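Local coordinates for protein NS2 (Infectious salmon anemia virus, PDB 5WCO) that probably forms the matrix layer beneath the viral envelope, polymerising with itself and associating with the membrane, at residues V87-M97 and M117-W128. Numbering follows the deposited sequence.
Sequences VKTLNQLVNGM and MATLMRDHIRNW
A thioether sulfur serves as hydrogen-bond acceptor where the N-terminus of helix 90-99 meets helix 115-131: Leu90 N points at Met117 SD, 3.5 Å away, in a weak but fairly straight bond (163°). The two segments run in roughly the same direction in this all-helical matrix protein, crossing at -27° with axes 10.3 Å apart, and one knob-into-hole contact joins them. Leu90 is the knob, seated among Met117, Leu120, Met121 and His124; its branched end suits the hole, with CD1 lying 3.6 Å from His124 CB. The sulfur can use Leu90 N because the first turn of a helix leaves its N-H groups without the usual backbone acceptors. Thr89, the N-cap, serves that same turn through a capping box: OG1 accepts from Gln92 N, while Gln92 OE1 in return takes up Thr89 N and also Lys88 N, the latter approaching from above the carbonyl plane. Unbranched Met121, its chain extended beyond CG, reaches across to lay CE against the backbone of Lys88 and Thr89. Leu93 CD2 lies 3.9 Å from both His124 CD2 and Ile125 CD1, and Ile125, buried, also touches helix 55-66 and helix 101-110. The flat His124 ring receives Val94 CG2 over one face, displaced toward the CE1-NE2 side, a CH-pi contact 3.6 Å from the ring centroid, and has Met97 SD at its edge. A bend at chi3 (73°) in flexible Met97 turns its methyl onto Trp128, where CE sits 3.5 Å from the centroid of the five-membered ring, almost exactly on the ring normal.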
ATOM      1  N   VAL A  87      23.812   2.977  12.974  1.00 66.23           N
ATOM      2  CA  VAL A  87      23.265   1.782  12.331  1.00 61.66           C
ATOM      3  C   VAL A  87      24.159   1.325  11.178  1.00 60.73           C
ATOM      4  O   VAL A  87      24.123   1.884  10.076  1.00 67.64           O
ATOM      5  CB  VAL A  87      21.832   2.086  11.846  1.00 53.93           C
ATOM      6  CG1 VAL A  87      21.120   0.826  11.367  1.00 52.01           C
ATOM      7  CG2 VAL A  87      21.050   2.756  12.977  1.00 47.12           C
ATOM      8  N   LYS A  88      24.970   0.309  11.436  1.00 57.20           N
ATOM      9  CA  LYS A  88      26.045  -0.042  10.511  1.00 61.17           C
ATOM     10  C   LYS A  88      25.785  -1.378   9.850  1.00 54.93           C
ATOM     11  O   LYS A  88      26.109  -1.586   8.677  1.00 54.36           O
ATOM     12  CB  LYS A  88      27.399  -0.093  11.238  1.00 60.71           C
ATOM     13  CG  LYS A  88      28.618  -0.032  10.299  1.00 70.21           C
ATOM     14  CD  LYS A  88      29.827  -0.755  10.903  1.00 65.91           C
ATOM     15  CE  LYS A  88      30.930  -0.926   9.877  1.00 55.46           C
ATOM     16  NZ  LYS A  88      31.795  -2.080  10.251  1.00 57.09           N
ATOM     17  N   THR A  89      25.196  -2.282  10.616  1.00 49.86           N
ATOM     18  CA  THR A  89      24.892  -3.610  10.114  1.00 50.25           C
ATOM     19  C   THR A  89      23.388  -3.898   9.935  1.00 55.29           C
ATOM     20  O   THR A  89      22.519  -3.449  10.719  1.00 45.82           O
ATOM     21  CB  THR A  89      25.513  -4.695  11.014  1.00 51.03           C
ATOM     22  OG1 THR A  89      24.625  -5.001  12.090  1.00 55.26           O
ATOM     23  CG2 THR A  89      26.814  -4.195  11.594  1.00 60.52           C
ATOM     24  N   LEU A  90      23.108  -4.685   8.901  1.00 52.06           N
ATOM     25  CA  LEU A  90      21.800  -5.256   8.716  1.00 47.41           C
ATOM     26  C   LEU A  90      21.233  -5.783  10.036  1.00 47.19           C
ATOM     27  O   LEU A  90      20.025  -5.702  10.256  1.00 47.36           O
ATOM     28  CB  LEU A  90      21.854  -6.350   7.666  1.00 42.87           C
ATOM     29  CG  LEU A  90      20.529  -6.957   7.215  1.00 51.54           C
ATOM     30  CD1 LEU A  90      19.658  -5.905   6.458  1.00 49.96           C
ATOM     31  CD2 LEU A  90      20.754  -8.219   6.385  1.00 42.60           C
ATOM     32  N   ASN A  91      22.104  -6.269  10.925  1.00 49.26           N
ATOM     33  CA  ASN A  91      21.699  -6.722  12.269  1.00 50.21           C
ATOM     34  C   ASN A  91      21.045  -5.633  13.103  1.00 48.56           C
ATOM     35  O   ASN A  91      19.890  -5.779  13.506  1.00 49.91           O
ATOM     36  CB  ASN A  91      22.870  -7.312  13.066  1.00 56.42           C
ATOM     37  CG  ASN A  91      22.400  -8.116  14.277  1.00 64.91           C
ATOM     38  OD1 ASN A  91      21.726  -9.151  14.125  1.00 65.18           O
ATOM     39  ND2 ASN A  91      22.758  -7.652  15.486  1.00 62.52           N
ATOM     40  N   GLN A  92      21.780  -4.549  13.342  1.00 49.01           N
ATOM     41  CA  GLN A  92      21.293  -3.422  14.132  1.00 46.83           C
ATOM     42  C   GLN A  92      19.965  -2.934  13.571  1.00 49.98           C
ATOM     43  O   GLN A  92      18.981  -2.775  14.303  1.00 50.14           O
ATOM     44  CB  GLN A  92      22.316  -2.282  14.133  1.00 43.58           C
ATOM     45  CG  GLN A  92      23.577  -2.551  14.957  1.00 51.71           C
ATOM     46  CD  GLN A  92      24.729  -1.616  14.598  1.00 57.42           C
ATOM     47  OE1 GLN A  92      25.298  -1.709  13.508  1.00 59.22           O
ATOM     48  NE2 GLN A  92      25.074  -0.714  15.508  1.00 53.48           N
ATOM     49  N   LEU A  93      19.953  -2.739  12.256  1.00 47.08           N
ATOM     50  CA  LEU A  93      18.773  -2.326  11.527  1.00 47.32           C
ATOM     51  C   LEU A  93      17.560  -3.212  11.794  1.00 47.69           C
ATOM     52  O   LEU A  93      16.502  -2.698  12.126  1.00 51.57           O
ATOM     53  CB  LEU A  93      19.037  -2.262  10.027  1.00 47.26           C
ATOM     54  CG  LEU A  93      17.782  -1.845   9.263  1.00 48.26           C
ATOM     55  CD1 LEU A  93      17.526  -0.328   9.417  1.00 39.74           C
ATOM     56  CD2 LEU A  93      17.914  -2.249   7.812  1.00 49.77           C
ATOM     57  N   VAL A  94      17.709  -4.523  11.658  1.00 45.18           N
ATOM     58  CA  VAL A  94      16.585  -5.431  11.840  1.00 41.94           C
ATOM     59  C   VAL A  94      16.101  -5.486  13.300  1.00 47.41           C
ATOM     60  O   VAL A  94      14.910  -5.618  13.545  1.00 46.39           O
ATOM     61  CB  VAL A  94      16.909  -6.843  11.306  1.00 42.08           C
ATOM     62  CG1 VAL A  94      15.913  -7.890  11.839  1.00 41.74           C
ATOM     63  CG2 VAL A  94      16.917  -6.835   9.795  1.00 42.79           C
ATOM     64  N   ASN A  95      17.013  -5.379  14.267  1.00 47.72           N
ATOM     65  CA  ASN A  95      16.601  -5.408  15.667  1.00 46.32           C
ATOM     66  C   ASN A  95      16.034  -4.065  16.099  1.00 49.38           C
ATOM     67  O   ASN A  95      15.107  -4.010  16.894  1.00 56.88           O
ATOM     68  CB  ASN A  95      17.752  -5.847  16.590  1.00 51.72           C
ATOM     69  CG  ASN A  95      18.232  -7.259  16.291  1.00 59.86           C
ATOM     70  OD1 ASN A  95      17.430  -8.146  15.977  1.00 60.82           O
ATOM     71  ND2 ASN A  95      19.550  -7.470  16.360  1.00 58.67           N
ATOM     72  N   GLY A  96      16.590  -2.981  15.567  1.00 45.85           N
ATOM     73  CA  GLY A  96      16.095  -1.664  15.874  1.00 41.59           C
ATOM     74  C   GLY A  96      14.671  -1.475  15.378  1.00 50.86           C
ATOM     75  O   GLY A  96      13.900  -0.730  15.964  1.00 55.88           O
ATOM     76  N   MET A  97      14.316  -2.176  14.309  1.00 46.53           N
ATOM     77  CA  MET A  97      12.975  -2.131  13.754  1.00 49.45           C
ATOM     78  C   MET A  97      11.949  -2.965  14.548  1.00 52.02           C
ATOM     79  O   MET A  97      10.793  -3.056  14.157  1.00 47.35           O
ATOM     80  CB  MET A  97      12.992  -2.541  12.269  1.00 43.41           C
ATOM     81  CG  MET A  97      13.452  -1.412  11.360  1.00 47.76           C
ATOM     82  SD  MET A  97      13.528  -1.867   9.624  1.00 55.17           S
ATOM     83  CE  MET A  97      11.781  -1.959   9.135  1.00 49.51           C
ATOM     84  N   MET A 117      26.863  -3.304   2.415  1.00 55.88           N
ATOM     85  CA  MET A 117      25.949  -3.226   3.534  1.00 53.86           C
ATOM     86  C   MET A 117      24.758  -2.357   3.136  1.00 57.12           C
ATOM     87  O   MET A 117      23.612  -2.671   3.460  1.00 48.48           O
ATOM     88  CB  MET A 117      26.637  -2.644   4.762  1.00 52.72           C
ATOM     89  CG  MET A 117      25.876  -2.918   6.045  1.00 49.98           C
ATOM     90  SD  MET A 117      25.576  -4.690   6.350  1.00 53.00           S
ATOM     91  CE  MET A 117      26.963  -5.083   7.438  1.00 53.97           C
ATOM     92  N   ALA A 118      25.052  -1.279   2.413  1.00 54.44           N
ATOM     93  CA  ALA A 118      24.034  -0.397   1.866  1.00 54.49           C
ATOM     94  C   ALA A 118      23.063  -1.178   0.986  1.00 56.12           C
ATOM     95  O   ALA A 118      21.844  -1.007   1.092  1.00 56.28           O
ATOM     96  CB  ALA A 118      24.673   0.739   1.080  1.00 53.39           C
ATOM     97  N   THR A 119      23.614  -2.049   0.146  1.00 53.10           N
ATOM     98  CA  THR A 119      22.828  -2.950  -0.704  1.00 55.65           C
ATOM     99  C   THR A 119      21.917  -3.911   0.093  1.00 53.78           C
ATOM    100  O   THR A 119      20.777  -4.147  -0.287  1.00 57.52           O
ATOM    101  CB  THR A 119      23.764  -3.761  -1.646  1.00 62.53           C
ATOM    102  OG1 THR A 119      24.298  -2.897  -2.658  1.00 61.73           O
ATOM    103  CG2 THR A 119      23.028  -4.931  -2.315  1.00 62.86           C
ATOM    104  N   LEU A 120      22.425  -4.457   1.194  1.00 53.89           N
ATOM    105  CA  LEU A 120      21.680  -5.417   2.015  1.00 54.71           C
ATOM    106  C   LEU A 120      20.547  -4.720   2.764  1.00 52.44           C
ATOM    107  O   LEU A 120      19.464  -5.291   2.982  1.00 47.97           O
ATOM    108  CB  LEU A 120      22.625  -6.118   3.019  1.00 48.81           C
ATOM    109  CG  LEU A 120      23.567  -7.185   2.438  1.00 47.52           C
ATOM    110  CD1 LEU A 120      24.634  -7.563   3.441  1.00 51.23           C
ATOM    111  CD2 LEU A 120      22.801  -8.431   2.002  1.00 46.37           C
ATOM    112  N   MET A 121      20.828  -3.488   3.172  1.00 48.09           N
ATOM    113  CA  MET A 121      19.881  -2.687   3.904  1.00 50.78           C
ATOM    114  C   MET A 121      18.810  -2.240   2.929  1.00 50.07           C
ATOM    115  O   MET A 121      17.631  -2.260   3.252  1.00 51.48           O
ATOM    116  CB  MET A 121      20.566  -1.492   4.569  1.00 49.05           C
ATOM    117  CG  MET A 121      21.384  -1.856   5.806  1.00 46.53           C
ATOM    118  SD  MET A 121      21.798  -0.357   6.724  1.00 61.27           S
ATOM    119  CE  MET A 121      22.838  -1.015   8.023  1.00 56.69           C
ATOM    120  N   ARG A 122      19.234  -1.879   1.725  1.00 51.18           N
ATOM    121  CA  ARG A 122      18.328  -1.459   0.669  1.00 52.16           C
ATOM    122  C   ARG A 122      17.295  -2.568   0.371  1.00 53.89           C
ATOM    123  O   ARG A 122      16.070  -2.365   0.489  1.00 47.82           O
ATOM    124  CB  ARG A 122      19.140  -1.083  -0.586  1.00 56.72           C
ATOM    125  CG  ARG A 122      18.311  -0.704  -1.812  1.00 62.48           C
ATOM    126  CD  ARG A 122      19.183  -0.459  -3.037  1.00 62.63           C
ATOM    127  NE  ARG A 122      19.976   0.766  -2.936  1.00 65.74           N
ATOM    128  CZ  ARG A 122      21.310   0.804  -2.917  1.00 70.12           C
ATOM    129  NH1 ARG A 122      22.031  -0.317  -2.987  1.00 64.12           N
ATOM    130  NH2 ARG A 122      21.926   1.976  -2.825  1.00 64.46           N
ATOM    131  N   ASP A 123      17.801  -3.744   0.013  1.00 54.15           N
ATOM    132  CA  ASP A 123      16.945  -4.891  -0.252  1.00 52.72           C
ATOM    133  C   ASP A 123      16.098  -5.265   0.961  1.00 48.92           C
ATOM    134  O   ASP A 123      14.975  -5.722   0.810  1.00 46.66           O
ATOM    135  CB  ASP A 123      17.778  -6.082  -0.722  1.00 50.91           C
ATOM    136  CG  ASP A 123      18.568  -5.772  -1.969  1.00 63.30           C
ATOM    137  OD1 ASP A 123      18.105  -4.921  -2.774  1.00 67.22           O
ATOM    138  OD2 ASP A 123      19.653  -6.383  -2.139  1.00 73.39           O
ATOM    139  N   HIS A 124      16.622  -5.066   2.164  1.00 46.70           N
ATOM    140  CA  HIS A 124      15.800  -5.327   3.344  1.00 47.49           C
ATOM    141  C   HIS A 124      14.584  -4.403   3.416  1.00 49.29           C
ATOM    142  O   HIS A 124      13.448  -4.867   3.560  1.00 46.82           O
ATOM    143  CB  HIS A 124      16.584  -5.197   4.643  1.00 40.10           C
ATOM    144  CG  HIS A 124      15.783  -5.586   5.843  1.00 44.88           C
ATOM    145  ND1 HIS A 124      15.467  -6.895   6.132  1.00 50.37           N
ATOM    146  CD2 HIS A 124      15.191  -4.832   6.802  1.00 42.18           C
ATOM    147  CE1 HIS A 124      14.731  -6.940   7.227  1.00 40.07           C
ATOM    148  NE2 HIS A 124      14.552  -5.702   7.654  1.00 50.05           N
ATOM    149  N   ILE A 125      14.843  -3.098   3.322  1.00 46.79           N
ATOM    150  CA  ILE A 125      13.804  -2.076   3.453  1.00 54.21           C
ATOM    151  C   ILE A 125      12.766  -2.203   2.339  1.00 49.16           C
ATOM    152  O   ILE A 125      11.562  -2.166   2.591  1.00 46.68           O
ATOM    153  CB  ILE A 125      14.396  -0.648   3.429  1.00 51.87           C
ATOM    154  CG1 ILE A 125      15.423  -0.472   4.554  1.00 46.34           C
ATOM    155  CG2 ILE A 125      13.277   0.381   3.492  1.00 43.09           C
ATOM    156  CD1 ILE A 125      14.841  -0.616   5.957  1.00 51.06           C
ATOM    157  N   ARG A 126      13.261  -2.365   1.111  1.00 50.75           N
ATOM    158  CA  ARG A 126      12.412  -2.563  -0.066  1.00 48.81           C
ATOM    159  C   ARG A 126      11.504  -3.761   0.143  1.00 49.43           C
ATOM    160  O   ARG A 126      10.283  -3.665  -0.008  1.00 49.16           O
ATOM    161  CB  ARG A 126      13.280  -2.744  -1.300  1.00 45.38           C
ATOM    162  CG  ARG A 126      12.545  -3.230  -2.528  1.00 53.18           C
ATOM    163  CD  ARG A 126      13.030  -2.462  -3.755  1.00 54.55           C
ATOM    164  NE  ARG A 126      14.478  -2.287  -3.750  1.00 64.69           N
ATOM    165  CZ  ARG A 126      15.114  -1.347  -4.431  1.00 65.26           C
ATOM    166  NH1 ARG A 126      14.417  -0.487  -5.174  1.00 51.83           N
ATOM    167  NH2 ARG A 126      16.441  -1.268  -4.357  1.00 59.36           N
ATOM    168  N   ASN A 127      12.105  -4.876   0.541  1.00 45.00           N
ATOM    169  CA  ASN A 127      11.348  -6.083   0.817  1.00 49.97           C
ATOM    170  C   ASN A 127      10.353  -5.875   1.961  1.00 54.44           C
ATOM    171  O   ASN A 127       9.216  -6.379   1.931  1.00 53.40           O
ATOM    172  CB  ASN A 127      12.299  -7.260   1.068  1.00 49.77           C
ATOM    173  CG  ASN A 127      11.751  -8.252   2.059  1.00 67.33           C
ATOM    174  OD1 ASN A 127      10.873  -9.068   1.726  1.00 66.88           O
ATOM    175  ND2 ASN A 127      12.267  -8.195   3.302  1.00 62.75           N
ATOM    176  N   TRP A 128      10.766  -5.097   2.957  1.00 49.74           N
ATOM    177  CA  TRP A 128       9.901  -4.812   4.092  1.00 48.87           C
ATOM    178  C   TRP A 128       8.688  -3.989   3.647  1.00 56.24           C
ATOM    179  O   TRP A 128       7.541  -4.303   3.991  1.00 48.79           O
ATOM    180  CB  TRP A 128      10.677  -4.072   5.183  1.00 47.41           C
ATOM    181  CG  TRP A 128       9.849  -3.798   6.389  1.00 45.47           C
ATOM    182  CD1 TRP A 128       9.628  -4.634   7.422  1.00 47.15           C
ATOM    183  CD2 TRP A 128       9.119  -2.601   6.668  1.00 44.50           C
ATOM    184  NE1 TRP A 128       8.802  -4.046   8.341  1.00 44.82           N
ATOM    185  CE2 TRP A 128       8.472  -2.791   7.905  1.00 44.14           C
ATOM    186  CE3 TRP A 128       8.941  -1.392   5.997  1.00 48.16           C
ATOM    187  CZ2 TRP A 128       7.675  -1.812   8.494  1.00 45.84           C
ATOM    188  CZ3 TRP A 128       8.137  -0.414   6.572  1.00 51.30           C
ATOM    189  CH2 TRP A 128       7.518  -0.632   7.812  1.00 53.11           C
TER